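Local coordinates for hypothetical conserved protein, GK1056 (Geobacillus kaustophilus, PDB 2QYH) that probably acts as a magnesium-dependent phosphatase of the haloacid dehalogenase (HAD) superfamily, although its substrate is unknown, at residues D[150-153]-D[154-157]; D[121-124]-D[125-128]; D[44-47]-D[48-51]; D[225-229]-D[230-234]; D[246-249]-D[250-254]. All coordinates share one frame; numbering follows the deposited sequence.

Contact 1: residues D[150-153]-D[154-157]; sequences CRAE and EEEP
A type I beta turn from Arg151 to Glu154 leads the chain out of strand 145-148 and into helix 156-161, on the surface of the cap domain of this HAD-type fold. The turn is closed by Glu154 N, which donates to Arg151 O at 2.9 Å. The side chain of Glu154 then folds back over the turn: CG lies beside the backbone N (chi1 -46°) and the extended chain brings OE1 to Arg151 N, 2.8 Å away in a nearly straight bond (170°) to the anti lone pair of the oxygen. Glutamate suits this place because it is long enough to span the turn and has a second oxygen, OE2, that takes a hydrogen bond from His99 NE2. With an alanine here, Arg151 N and His99 would probably each be left without their carboxylate mate, and the turn would be held by backbone bonds alone. Cys150 CB packs 3.5 Å from Glu154 OE1 as well. Further on, Glu155 OE1 forms a salt bridge with Arg169, which also bonds Cys150 O. On its way the chain passes Ala152, whose CB lies 3.8 Å from Glu155 OE1.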
loop_
_atom_site.group_PDB
_atom_site.type_symbol
_atom_site.label_atom_id
_atom_site.label_comp_id
_atom_site.label_asym_id
_atom_site.label_seq_id
_atom_site.Cartn_x
_atom_site.Cartn_y
_atom_site.Cartn_z
ATOM N N CYS D 150 -0.146 -5.247 -26.345
ATOM C CA CYS D 150 0.310 -5.702 -27.644
ATOM C C CYS D 150 1.825 -5.575 -27.616
ATOM O O CYS D 150 2.380 -4.871 -26.763
ATOM C CB CYS D 150 -0.258 -4.822 -28.762
ATOM S SG CYS D 150 0.590 -3.240 -28.969
ATOM N N ARG D 151 2.490 -6.249 -28.553
ATOM C CA ARG D 151 3.945 -6.215 -28.634
ATOM C C ARG D 151 4.417 -5.018 -29.454
ATOM O O ARG D 151 3.638 -4.410 -30.190
ATOM C CB ARG D 151 4.463 -7.524 -29.238
ATOM C CG ARG D 151 4.174 -8.741 -28.372
ATOM C CD ARG D 151 4.488 -10.048 -29.085
ATOM N NE ARG D 151 4.198 -11.209 -28.248
ATOM C CZ ARG D 151 4.925 -11.571 -27.193
ATOM N NH1 ARG D 151 5.996 -10.864 -26.847
ATOM N NH2 ARG D 151 4.577 -12.638 -26.481
ATOM N N ALA D 152 5.695 -4.680 -29.318
ATOM C CA ALA D 152 6.267 -3.542 -30.029
ATOM C C ALA D 152 6.108 -3.640 -31.548
ATOM O O ALA D 152 6.051 -2.622 -32.242
ATOM C CB ALA D 152 7.743 -3.389 -29.657
ATOM N N GLU D 153 6.029 -4.864 -32.060
ATOM C CA GLU D 153 5.874 -5.093 -33.492
ATOM C C GLU D 153 4.478 -4.715 -33.978
ATOM O O GLU D 153 4.274 -4.493 -35.169
ATOM C CB GLU D 153 6.127 -6.568 -33.827
ATOM C CG GLU D 153 7.484 -7.101 -33.394
ATOM C CD GLU D 153 7.636 -7.173 -31.885
ATOM O OE1 GLU D 153 6.843 -7.892 -31.242
ATOM O OE2 GLU D 153 8.549 -6.512 -31.343
ATOM N N GLU D 154 3.524 -4.629 -33.056
ATOM C CA GLU D 154 2.144 -4.318 -33.415
ATOM C C GLU D 154 1.666 -2.888 -33.127
ATOM O O GLU D 154 0.575 -2.501 -33.561
ATOM C CB GLU D 154 1.212 -5.296 -32.699
ATOM C CG GLU D 154 1.654 -6.746 -32.777
ATOM C CD GLU D 154 0.884 -7.647 -31.820
ATOM O OE1 GLU D 154 1.077 -7.528 -30.589
ATOM O OE2 GLU D 154 0.080 -8.473 -32.303
ATOM N N GLU D 155 2.470 -2.106 -32.411
ATOM C CA GLU D 155 2.082 -0.743 -32.034
ATOM C C GLU D 155 2.017 0.328 -33.130
ATOM O O GLU D 155 1.174 1.225 -33.059
ATOM C CB GLU D 155 2.983 -0.243 -30.895
ATOM C CG GLU D 155 4.452 -0.177 -31.256
ATOM C CD GLU D 155 5.333 0.163 -30.072
ATOM O OE1 GLU D 155 5.243 -0.548 -29.047
ATOM O OE2 GLU D 155 6.116 1.133 -30.171
ATOM N N GLU D 156 2.892 0.244 -34.130
ATOM C CA GLU D 156 2.925 1.226 -35.223
ATOM C C GLU D 156 1.564 1.847 -35.584
ATOM O O GLU D 156 1.398 3.067 -35.527
ATOM C CB GLU D 156 3.553 0.603 -36.476
ATOM C CG GLU D 156 3.446 1.466 -37.735
ATOM C CD GLU D 156 4.259 2.745 -37.649
ATOM O OE1 GLU D 156 4.089 3.494 -36.666
ATOM O OE2 GLU D 156 5.062 3.006 -38.571
ATOM N N PRO D 157 0.576 1.015 -35.963
ATOM C CA PRO D 157 -0.754 1.520 -36.327
ATOM C C PRO D 157 -1.358 2.441 -35.271
ATOM O O PRO D 157 -1.725 3.576 -35.566
ATOM C CB PRO D 157 -1.569 0.242 -36.508
ATOM C CG PRO D 157 -0.544 -0.732 -36.995
ATOM C CD PRO D 157 0.624 -0.456 -36.085
#

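Contact 2: residues D[121-124]-D[125-128]; sequences VSMA and SLKF
Met123 and Phe128 meet across a Schellman motif that ends helix 117-124 of the cap domain. Two backbone bonds define it: Phe128 N reaches back to Met123 O at 2.8 Å, and Lys127 N to Ala124 O, also at 2.8 Å. Between them the chain reverses at Lys127, which takes a positive phi (69°). Glycine is the commonest residue there, yet the lysine backbone adopts the same shape. Met123 O also accepts from Leu126 N, and its two donors arrive from opposite faces of the carbonyl plane, so the last turn is gripped from both.

The packed side is apolar. Selenomethionine Met123 bends at both chi2 and chi3, which brings its terminal methyl CE round to Leu126 CD2 at 3.5 Å and to Phe128 CB at 3.8 Å. A long, flexible, unbranched chain suits this place, since it can curl over the end of the helix. Leu126 goes on to touch Trp170 of strand 165-171.

The opposite character belongs to Val121 and Ser125, which are exposed. Ser125 N continues the helical pattern to Val121 O at 3.3 Å, while its hydroxyl turns back to bond Ser122 O, at a modelled length too short to be trusted. Lys127, its chain bent at chi2 and chi4, reaches the second subunit, where its NZ bonds Leu21 O; on the way, its CD lies 3.6 Å from Ala124 O.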
loop_
_atom_site.group_PDB
_atom_site.type_symbol
_atom_site.label_atom_id
_atom_site.label_comp_id
_atom_site.label_asym_id
_atom_site.label_seq_id
_atom_site.Cartn_x
_atom_site.Cartn_y
_atom_site.Cartn_z
ATOM N N VAL D 121 0.509 -11.583 -17.095
ATOM C CA VAL D 121 1.960 -11.442 -17.049
ATOM C C VAL D 121 2.507 -10.042 -16.795
ATOM O O VAL D 121 3.281 -9.828 -15.848
ATOM C CB VAL D 121 2.587 -11.979 -18.350
ATOM C CG1 VAL D 121 4.033 -11.554 -18.463
ATOM C CG2 VAL D 121 2.486 -13.489 -18.366
ATOM N N SER D 122 2.129 -9.094 -17.645
ATOM C CA SER D 122 2.613 -7.727 -17.505
ATOM C C SER D 122 2.179 -7.106 -16.181
ATOM O O SER D 122 2.906 -6.307 -15.594
ATOM C CB SER D 122 2.105 -6.867 -18.657
ATOM O OG SER D 122 0.704 -6.684 -18.557
HETATM N N MSE D 123 0.990 -7.474 -15.715
HETATM C CA MSE D 123 0.464 -6.942 -14.461
HETATM C C MSE D 123 1.018 -7.625 -13.205
HETATM O O MSE D 123 1.118 -7.007 -12.144
HETATM C CB MSE D 123 -1.060 -7.036 -14.448
HETATM C CG MSE D 123 -1.745 -6.243 -15.542
HETATM SE SE MSE D 123 -1.665 -4.311 -15.346
HETATM C CE MSE D 123 -1.017 -4.153 -13.542
ATOM N N ALA D 124 1.359 -8.900 -13.320
ATOM C CA ALA D 124 1.899 -9.615 -12.184
ATOM C C ALA D 124 3.258 -9.001 -11.882
ATOM O O ALA D 124 3.711 -8.985 -10.733
ATOM C CB ALA D 124 2.040 -11.085 -12.517
ATOM N N SER D 125 3.903 -8.485 -12.924
ATOM C CA SER D 125 5.209 -7.872 -12.756
ATOM C C SER D 125 5.104 -6.567 -11.969
ATOM O O SER D 125 6.082 -6.111 -11.375
ATOM C CB SER D 125 5.869 -7.628 -14.117
ATOM O OG SER D 125 5.171 -6.663 -14.875
ATOM N N LEU D 126 3.917 -5.968 -11.976
ATOM C CA LEU D 126 3.659 -4.736 -11.234
ATOM C C LEU D 126 3.135 -5.167 -9.865
ATOM O O LEU D 126 2.800 -4.335 -9.013
ATOM C CB LEU D 126 2.599 -3.906 -11.956
ATOM C CG LEU D 126 3.032 -2.709 -12.808
ATOM C CD1 LEU D 126 4.391 -2.950 -13.428
ATOM C CD2 LEU D 126 1.978 -2.457 -13.873
ATOM N N LYS D 127 3.083 -6.488 -9.683
ATOM C CA LYS D 127 2.607 -7.142 -8.467
ATOM C C LYS D 127 1.109 -6.968 -8.278
ATOM O O LYS D 127 0.619 -6.843 -7.156
ATOM C CB LYS D 127 3.365 -6.636 -7.234
ATOM C CG LYS D 127 4.838 -7.015 -7.222
ATOM C CD LYS D 127 5.021 -8.512 -7.465
ATOM C CE LYS D 127 6.487 -8.913 -7.458
ATOM N NZ LYS D 127 7.119 -8.690 -6.126
ATOM N N PHE D 128 0.390 -6.972 -9.394
ATOM C CA PHE D 128 -1.059 -6.846 -9.376
ATOM C C PHE D 128 -1.774 -8.032 -9.997
ATOM O O PHE D 128 -1.257 -8.699 -10.903
ATOM C CB PHE D 128 -1.494 -5.563 -10.081
ATOM C CG PHE D 128 -1.512 -4.371 -9.192
ATOM C CD1 PHE D 128 -0.377 -3.589 -9.035
ATOM C CD2 PHE D 128 -2.672 -4.037 -8.497
ATOM C CE1 PHE D 128 -0.389 -2.483 -8.196
ATOM C CE2 PHE D 128 -2.696 -2.933 -7.653
ATOM C CZ PHE D 128 -1.551 -2.155 -7.501
#

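Contact 3: residues D[44-47]-D[48-51]; sequences GRAP and FMFE
Ala46 CB sits over one face of the Phe48 ring, 3.9 Å from the ring centroid and 29° off the normal, a CH-pi contact. Phe48 owes this position to its first torsion, which sets CG between the backbone N and the carbonyl carbon (chi1 65°) and so folds the ring back beside the residue two places earlier. A small side chain such as alanine suits so close an approach to the ring, and the same CB also has the selenium SE of selenomethionine Met49 at 4.1 Å. Beyond the selenium, Met49 CE meets Arg45 CG at 4.0 Å, the two chains crossing at about a right angle. Phe50 turns a ring edge to Ala46 O, and Arg45 CB lies 4.0 Å from its CD2.

The backbone beneath holds these groups in order. Met49 N donates to Ala46 O at 2.8 Å and Phe50 N to Pro47 O at 3.2 Å, successive bonds of a short 3-10 turn, to which the constrained phi of Pro47 is well suited. The turn follows strand 38-42 and Thr43, where HAD enzymes carry their second sequence motif, and Phe50 is the N-cap residue of helix 51-57.

Further out, Arg54 of that helix donates to Pro47 O and makes a cation-pi contact with Phe50, whose ring also meets Phe62 edge-to-face. Arg45 runs out extended, and its NH2 forms a salt bridge with Asp11 OD2 of the probable HAD DxD motif and bonds a glycerol. Lys55 of the second subunit makes a cation-pi contact with the Phe48 ring.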
loop_
_atom_site.group_PDB
_atom_site.type_symbol
_atom_site.label_atom_id
_atom_site.label_comp_id
_atom_site.label_asym_id
_atom_site.label_seq_id
_atom_site.Cartn_x
_atom_site.Cartn_y
_atom_site.Cartn_z
ATOM N N GLY D 44 4.453 8.146 -12.471
ATOM C CA GLY D 44 3.583 7.809 -13.578
ATOM C C GLY D 44 2.495 6.861 -13.103
ATOM O O GLY D 44 1.546 6.570 -13.831
ATOM N N ARG D 45 2.634 6.392 -11.866
ATOM C CA ARG D 45 1.681 5.459 -11.276
ATOM C C ARG D 45 0.318 6.056 -10.972
ATOM O O ARG D 45 0.139 7.276 -10.943
ATOM C CB ARG D 45 2.238 4.886 -9.977
ATOM C CG ARG D 45 3.562 4.206 -10.116
ATOM C CD ARG D 45 3.980 3.637 -8.789
ATOM N NE ARG D 45 5.295 3.010 -8.849
ATOM C CZ ARG D 45 5.836 2.334 -7.843
ATOM N NH1 ARG D 45 5.178 2.192 -6.695
ATOM N NH2 ARG D 45 7.034 1.793 -7.991
ATOM N N ALA D 46 -0.640 5.166 -10.741
ATOM C CA ALA D 46 -1.999 5.555 -10.395
ATOM C C ALA D 46 -2.003 5.802 -8.889
ATOM O O ALA D 46 -1.255 5.170 -8.150
ATOM C CB ALA D 46 -2.959 4.433 -10.731
ATOM N N PRO D 47 -2.837 6.728 -8.415
ATOM C CA PRO D 47 -2.870 6.988 -6.974
ATOM C C PRO D 47 -2.912 5.711 -6.118
ATOM O O PRO D 47 -2.117 5.552 -5.190
ATOM C CB PRO D 47 -4.121 7.839 -6.814
ATOM C CG PRO D 47 -4.114 8.656 -8.084
ATOM C CD PRO D 47 -3.746 7.629 -9.146
ATOM N N PHE D 48 -3.823 4.797 -6.445
ATOM C CA PHE D 48 -3.964 3.562 -5.686
ATOM C C PHE D 48 -2.765 2.630 -5.748
ATOM O O PHE D 48 -2.729 1.620 -5.048
ATOM C CB PHE D 48 -5.220 2.791 -6.120
ATOM C CG PHE D 48 -5.183 2.292 -7.539
ATOM C CD1 PHE D 48 -5.753 3.033 -8.571
ATOM C CD2 PHE D 48 -4.575 1.076 -7.847
ATOM C CE1 PHE D 48 -5.720 2.568 -9.892
ATOM C CE2 PHE D 48 -4.535 0.602 -9.166
ATOM C CZ PHE D 48 -5.108 1.350 -10.188
HETATM N N MSE D 49 -1.779 2.958 -6.574
HETATM C CA MSE D 49 -0.597 2.115 -6.700
HETATM C C MSE D 49 0.540 2.516 -5.773
HETATM O O MSE D 49 1.615 1.914 -5.813
HETATM C CB MSE D 49 -0.098 2.113 -8.144
HETATM C CG MSE D 49 -0.817 1.129 -9.046
HETATM SE SE MSE D 49 -0.316 1.318 -10.907
HETATM C CE MSE D 49 1.564 0.855 -10.806
ATOM N N PHE D 50 0.319 3.538 -4.951
ATOM C CA PHE D 50 1.356 3.970 -4.018
ATOM C C PHE D 50 0.777 4.688 -2.804
ATOM O O PHE D 50 1.392 5.593 -2.232
ATOM C CB PHE D 50 2.414 4.842 -4.728
ATOM C CG PHE D 50 1.916 6.189 -5.187
ATOM C CD1 PHE D 50 2.218 7.340 -4.458
ATOM C CD2 PHE D 50 1.205 6.316 -6.382
ATOM C CE1 PHE D 50 1.829 8.602 -4.913
ATOM C CE2 PHE D 50 0.807 7.577 -6.851
ATOM C CZ PHE D 50 1.124 8.725 -6.111
ATOM N N GLU D 51 -0.415 4.255 -2.410
ATOM C CA GLU D 51 -1.091 4.828 -1.259
ATOM C C GLU D 51 -0.410 4.384 0.037
ATOM O O GLU D 51 -0.338 5.148 0.998
ATOM C CB GLU D 51 -2.548 4.391 -1.245
ATOM C CG GLU D 51 -3.393 5.103 -0.222
ATOM C CD GLU D 51 -4.798 4.553 -0.171
ATOM O OE1 GLU D 51 -5.404 4.350 -1.248
ATOM O OE2 GLU D 51 -5.299 4.326 0.948
#

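Contact 4: residues D[225-229]-D[230-234]; sequences GNAHE and EVKRV
His228 is the N-cap residue of helix 229-234, and its side chain meets Glu230 in the first turn. With its CG anti to the backbone N (chi1 -173°), the imidazole swings forward and ND1 accepts from Glu230 N at 2.9 Å, the donor lying in the ring plane and the bond nearly straight (165°). A histidine can do this because an unprotonated ring nitrogen can accept, the role more often filled by aspartate or serine, and it satisfies an amide that no earlier turn can serve.

Among the backbone bonds, His228 O takes two, from Lys232 N at 3.1 Å and Val231 N at 2.9 Å, while Arg233 N donates to Glu229 O.

Charged side chains add further polar bonds. Lys232 runs extended back along the loop, its CE passing Ala227 O, until NZ donates to Gly225 O at 2.7 Å; lysine has the length to tie the first turn to the loop that follows strand 220-223. A methionine in its place would probably still lie along the loop but leave Gly225 O without this donor. Arg233 grips Glu230 side-on in a salt bridge, with NE to OE1 at 3.1 Å and NH2 to OE2 in the guanidinium plane, one residue pair spaced a single helical turn apart.

Apolar contacts lie on the inward side, where Val231 also packs on Ile212 and Leu215 of helix 212-217. Its two methyls divide the work: CG1 is 4.0 Å from Ala227 CB, and CG2 is 3.8 Å from His228 CB.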
loop_
_atom_site.group_PDB
_atom_site.type_symbol
_atom_site.label_atom_id
_atom_site.label_comp_id
_atom_site.label_asym_id
_atom_site.label_seq_id
_atom_site.Cartn_x
_atom_site.Cartn_y
_atom_site.Cartn_z
ATOM N N GLY D 225 22.903 8.752 -5.866
ATOM C CA GLY D 225 24.210 8.152 -6.052
ATOM C C GLY D 225 24.323 7.089 -7.139
ATOM O O GLY D 225 25.292 7.107 -7.907
ATOM N N ASN D 226 23.390 6.150 -7.237
ATOM C CA ASN D 226 23.528 5.148 -8.287
ATOM C C ASN D 226 22.596 5.374 -9.460
ATOM O O ASN D 226 22.098 4.416 -10.062
ATOM C CB ASN D 226 23.333 3.725 -7.715
ATOM C CG ASN D 226 24.390 3.372 -6.688
ATOM O OD1 ASN D 226 25.540 3.803 -6.805
ATOM N ND2 ASN D 226 24.015 2.593 -5.680
ATOM N N ALA D 227 22.372 6.632 -9.808
ATOM C CA ALA D 227 21.492 6.928 -10.929
ATOM C C ALA D 227 22.220 6.819 -12.274
ATOM O O ALA D 227 23.443 6.929 -12.338
ATOM C CB ALA D 227 20.904 8.350 -10.775
ATOM N N HIS D 228 21.463 6.558 -13.336
ATOM C CA HIS D 228 22.026 6.460 -14.678
ATOM C C HIS D 228 22.776 7.772 -14.963
ATOM O O HIS D 228 22.366 8.850 -14.514
ATOM C CB HIS D 228 20.897 6.217 -15.678
ATOM C CG HIS D 228 21.358 5.927 -17.072
ATOM N ND1 HIS D 228 21.850 6.903 -17.913
ATOM C CD2 HIS D 228 21.299 4.791 -17.809
ATOM C CE1 HIS D 228 22.060 6.384 -19.110
ATOM N NE2 HIS D 228 21.735 5.106 -19.074
ATOM N N GLU D 229 23.877 7.698 -15.702
ATOM C CA GLU D 229 24.645 8.907 -15.946
ATOM C C GLU D 229 23.903 9.975 -16.717
ATOM O O GLU D 229 24.221 11.159 -16.574
ATOM C CB GLU D 229 25.967 8.585 -16.632
ATOM C CG GLU D 229 26.890 7.772 -15.750
ATOM C CD GLU D 229 28.203 7.481 -16.415
ATOM O OE1 GLU D 229 28.203 7.155 -17.623
ATOM O OE2 GLU D 229 29.235 7.573 -15.716
ATOM N N GLU D 230 22.915 9.585 -17.525
ATOM C CA GLU D 230 22.137 10.582 -18.277
ATOM C C GLU D 230 21.219 11.363 -17.329
ATOM O O GLU D 230 20.753 12.463 -17.651
ATOM C CB GLU D 230 21.301 9.913 -19.368
ATOM C CG GLU D 230 22.084 9.452 -20.592
ATOM C CD GLU D 230 22.817 10.588 -21.304
ATOM O OE1 GLU D 230 22.399 11.759 -21.182
ATOM O OE2 GLU D 230 23.812 10.303 -22.005
ATOM N N VAL D 231 20.973 10.774 -16.159
ATOM C CA VAL D 231 20.151 11.373 -15.121
ATOM C C VAL D 231 21.035 12.332 -14.326
ATOM O O VAL D 231 20.621 13.444 -13.987
ATOM C CB VAL D 231 19.592 10.293 -14.165
ATOM C CG1 VAL D 231 18.786 10.946 -13.049
ATOM C CG2 VAL D 231 18.741 9.286 -14.945
ATOM N N LYS D 232 22.256 11.890 -14.039
ATOM C CA LYS D 232 23.213 12.700 -13.300
ATOM C C LYS D 232 23.636 13.907 -14.127
ATOM O O LYS D 232 23.958 14.961 -13.581
ATOM C CB LYS D 232 24.459 11.886 -12.958
ATOM C CG LYS D 232 24.200 10.641 -12.151
ATOM C CD LYS D 232 25.479 10.163 -11.484
ATOM C CE LYS D 232 25.235 8.959 -10.582
ATOM N NZ LYS D 232 26.456 8.612 -9.799
ATOM N N ARG D 233 23.643 13.754 -15.447
ATOM C CA ARG D 233 24.056 14.846 -16.313
ATOM C C ARG D 233 23.191 16.083 -16.116
ATOM O O ARG D 233 23.706 17.201 -16.025
ATOM C CB ARG D 233 23.998 14.430 -17.788
ATOM C CG ARG D 233 24.540 15.495 -18.727
ATOM C CD ARG D 233 23.849 15.455 -20.067
ATOM N NE ARG D 233 24.157 14.242 -20.814
ATOM C CZ ARG D 233 24.907 14.219 -21.909
ATOM N NH1 ARG D 233 25.421 15.350 -22.374
ATOM N NH2 ARG D 233 25.138 13.074 -22.542
ATOM N N VAL D 234 21.877 15.880 -16.049
ATOM C CA VAL D 234 20.944 16.983 -15.886
ATOM C C VAL D 234 20.740 17.409 -14.449
ATOM O O VAL D 234 20.104 18.431 -14.202
ATOM C CB VAL D 234 19.552 16.656 -16.479
ATOM C CG1 VAL D 234 19.680 16.367 -17.963
ATOM C CG2 VAL D 234 18.924 15.471 -15.736
#

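Contact 5: residues D[246-249]-D[250-254]; sequences GIWY and GLKQL
Gly246 O is gripped twice: Gly250 N donates to it at 2.9 Å along the helix, and Thr239 OG1 bonds it from the preceding loop. Both glycines are buried, and without side chains they take up little room there. This is the first of a run of regular i to i+4 bonds in helix 246-253. Leu251 N follows to Ile247 O at 3.0 Å, then Lys252 N to Trp248 O, and finally Gln253 N to Tyr249 O at 2.8 Å.

Side chains one turn apart pair on different flanks of the helix. Ile247 and Leu251 lie side by side, pointing the same way, with CG2 of the isoleucine 3.7 Å from CD1 of the leucine; both are buried, as branched aliphatic chains facing a sheet should be. Trp248 and Lys252 run alongside each other too, the indole CZ2 resting 4.1 Å from the lysine CD, so the aliphatic part of the lysine runs beside the indole. On the outer flank, Gln253 bends at chi2 (54°) and carries OE1 over the face of the Tyr249 ring, the amide and ring planes 35° apart; the modelled approach is closer than the resolution can support. The same tyrosine ring makes a cation-pi contact with Lys240.

The helix sits against the core domain by its apolar flank: Ile247 and Leu251 touch Phe205 of strand 202-206, Leu251 also packs on Ala28 and Leu32 of helix 23-34, and Trp248 reaches Ser24 and Glu27 at the start of that helix.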
loop_
_atom_site.group_PDB
_atom_site.type_symbol
_atom_site.label_atom_id
_atom_site.label_comp_id
_atom_site.label_asym_id
_atom_site.label_seq_id
_atom_site.Cartn_x
_atom_site.Cartn_y
_atom_site.Cartn_z
ATOM N N GLY D 246 20.892 8.758 1.077
ATOM C CA GLY D 246 20.925 9.663 -0.058
ATOM C C GLY D 246 20.025 10.881 0.062
ATOM O O GLY D 246 20.470 12.018 -0.122
ATOM N N ILE D 247 18.753 10.652 0.374
ATOM C CA ILE D 247 17.816 11.753 0.500
ATOM C C ILE D 247 18.119 12.686 1.666
ATOM O O ILE D 247 18.117 13.902 1.498
ATOM C CB ILE D 247 16.390 11.227 0.595
ATOM C CG1 ILE D 247 15.987 10.711 -0.787
ATOM C CG2 ILE D 247 15.447 12.326 1.080
ATOM C CD1 ILE D 247 14.614 10.160 -0.863
ATOM N N TRP D 248 18.391 12.122 2.838
ATOM C CA TRP D 248 18.710 12.928 4.008
ATOM C C TRP D 248 19.952 13.778 3.754
ATOM O O TRP D 248 19.958 14.986 3.996
ATOM C CB TRP D 248 18.946 12.023 5.222
ATOM C CG TRP D 248 19.518 12.745 6.400
ATOM C CD1 TRP D 248 20.841 12.897 6.706
ATOM C CD2 TRP D 248 18.793 13.458 7.408
ATOM N NE1 TRP D 248 20.986 13.660 7.839
ATOM C CE2 TRP D 248 19.741 14.019 8.291
ATOM C CE3 TRP D 248 17.431 13.680 7.646
ATOM C CZ2 TRP D 248 19.375 14.789 9.399
ATOM C CZ3 TRP D 248 17.064 14.447 8.749
ATOM C CH2 TRP D 248 18.035 14.992 9.612
ATOM N N TYR D 249 21.002 13.129 3.262
ATOM C CA TYR D 249 22.255 13.806 2.974
ATOM C C TYR D 249 22.047 14.930 1.969
ATOM O O TYR D 249 22.501 16.059 2.178
ATOM C CB TYR D 249 23.278 12.805 2.429
ATOM C CG TYR D 249 24.611 13.428 2.101
ATOM C CD1 TYR D 249 24.960 13.735 0.784
ATOM C CD2 TYR D 249 25.513 13.748 3.114
ATOM C CE1 TYR D 249 26.177 14.346 0.486
ATOM C CE2 TYR D 249 26.730 14.357 2.829
ATOM C CZ TYR D 249 27.057 14.654 1.517
ATOM O OH TYR D 249 28.262 15.253 1.249
ATOM N N GLY D 250 21.358 14.615 0.879
ATOM C CA GLY D 250 21.108 15.611 -0.145
ATOM C C GLY D 250 20.385 16.824 0.403
ATOM O O GLY D 250 20.811 17.958 0.190
ATOM N N LEU D 251 19.288 16.584 1.114
ATOM C CA LEU D 251 18.505 17.665 1.686
ATOM C C LEU D 251 19.358 18.493 2.650
ATOM O O LEU D 251 19.180 19.707 2.771
ATOM C CB LEU D 251 17.272 17.100 2.404
ATOM C CG LEU D 251 16.169 16.499 1.522
ATOM C CD1 LEU D 251 15.183 15.731 2.389
ATOM C CD2 LEU D 251 15.464 17.610 0.732
ATOM N N LYS D 252 20.289 17.829 3.325
ATOM C CA LYS D 252 21.177 18.490 4.272
ATOM C C LYS D 252 22.139 19.403 3.489
ATOM O O LYS D 252 22.332 20.574 3.825
ATOM C CB LYS D 252 21.966 17.432 5.043
ATOM C CG LYS D 252 22.461 17.878 6.397
ATOM C CD LYS D 252 21.354 17.839 7.429
ATOM C CE LYS D 252 21.825 18.421 8.755
ATOM N NZ LYS D 252 23.053 17.745 9.260
ATOM N N GLN D 253 22.731 18.852 2.436
ATOM C CA GLN D 253 23.655 19.592 1.593
ATOM C C GLN D 253 22.977 20.829 1.011
ATOM O O GLN D 253 23.531 21.925 1.049
ATOM C CB GLN D 253 24.149 18.690 0.459
ATOM C CG GLN D 253 25.658 18.643 0.309
ATOM C CD GLN D 253 26.358 18.270 1.602
ATOM O OE1 GLN D 253 26.025 17.271 2.236
ATOM N NE2 GLN D 253 27.335 19.074 1.997
ATOM N N LEU D 254 21.773 20.644 0.470
ATOM C CA LEU D 254 21.009 21.738 -0.125
ATOM C C LEU D 254 20.516 22.688 0.957
ATOM O O LEU D 254 19.920 23.730 0.676
ATOM C CB LEU D 254 19.826 21.181 -0.913
ATOM C CG LEU D 254 20.198 20.296 -2.106
ATOM C CD1 LEU D 254 18.938 19.730 -2.746
ATOM C CD2 LEU D 254 20.997 21.103 -3.116
#

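Along the chain the order is contact 3, contact 2, contact 1, contact 4 and contact 5. Contacts 3, 4 and 5 belong to the core domain, built on the eight-stranded mixed sheet; contacts 2 and 1 belong to the cap, inserted within it and built on the five-stranded antiparallel sheet. Contacts 1 and 5, on opposite sides of the chain's centre, are farthest apart, about 42 Å between centres. Contacts 2 and 3 touch across the two domains, Phe128 CZ lying 3.7 Å from Met49 CG. Glycerol lies near Phe128 and Arg45, consistent with a pocket between core and cap, where HAD enzymes generally bind substrate.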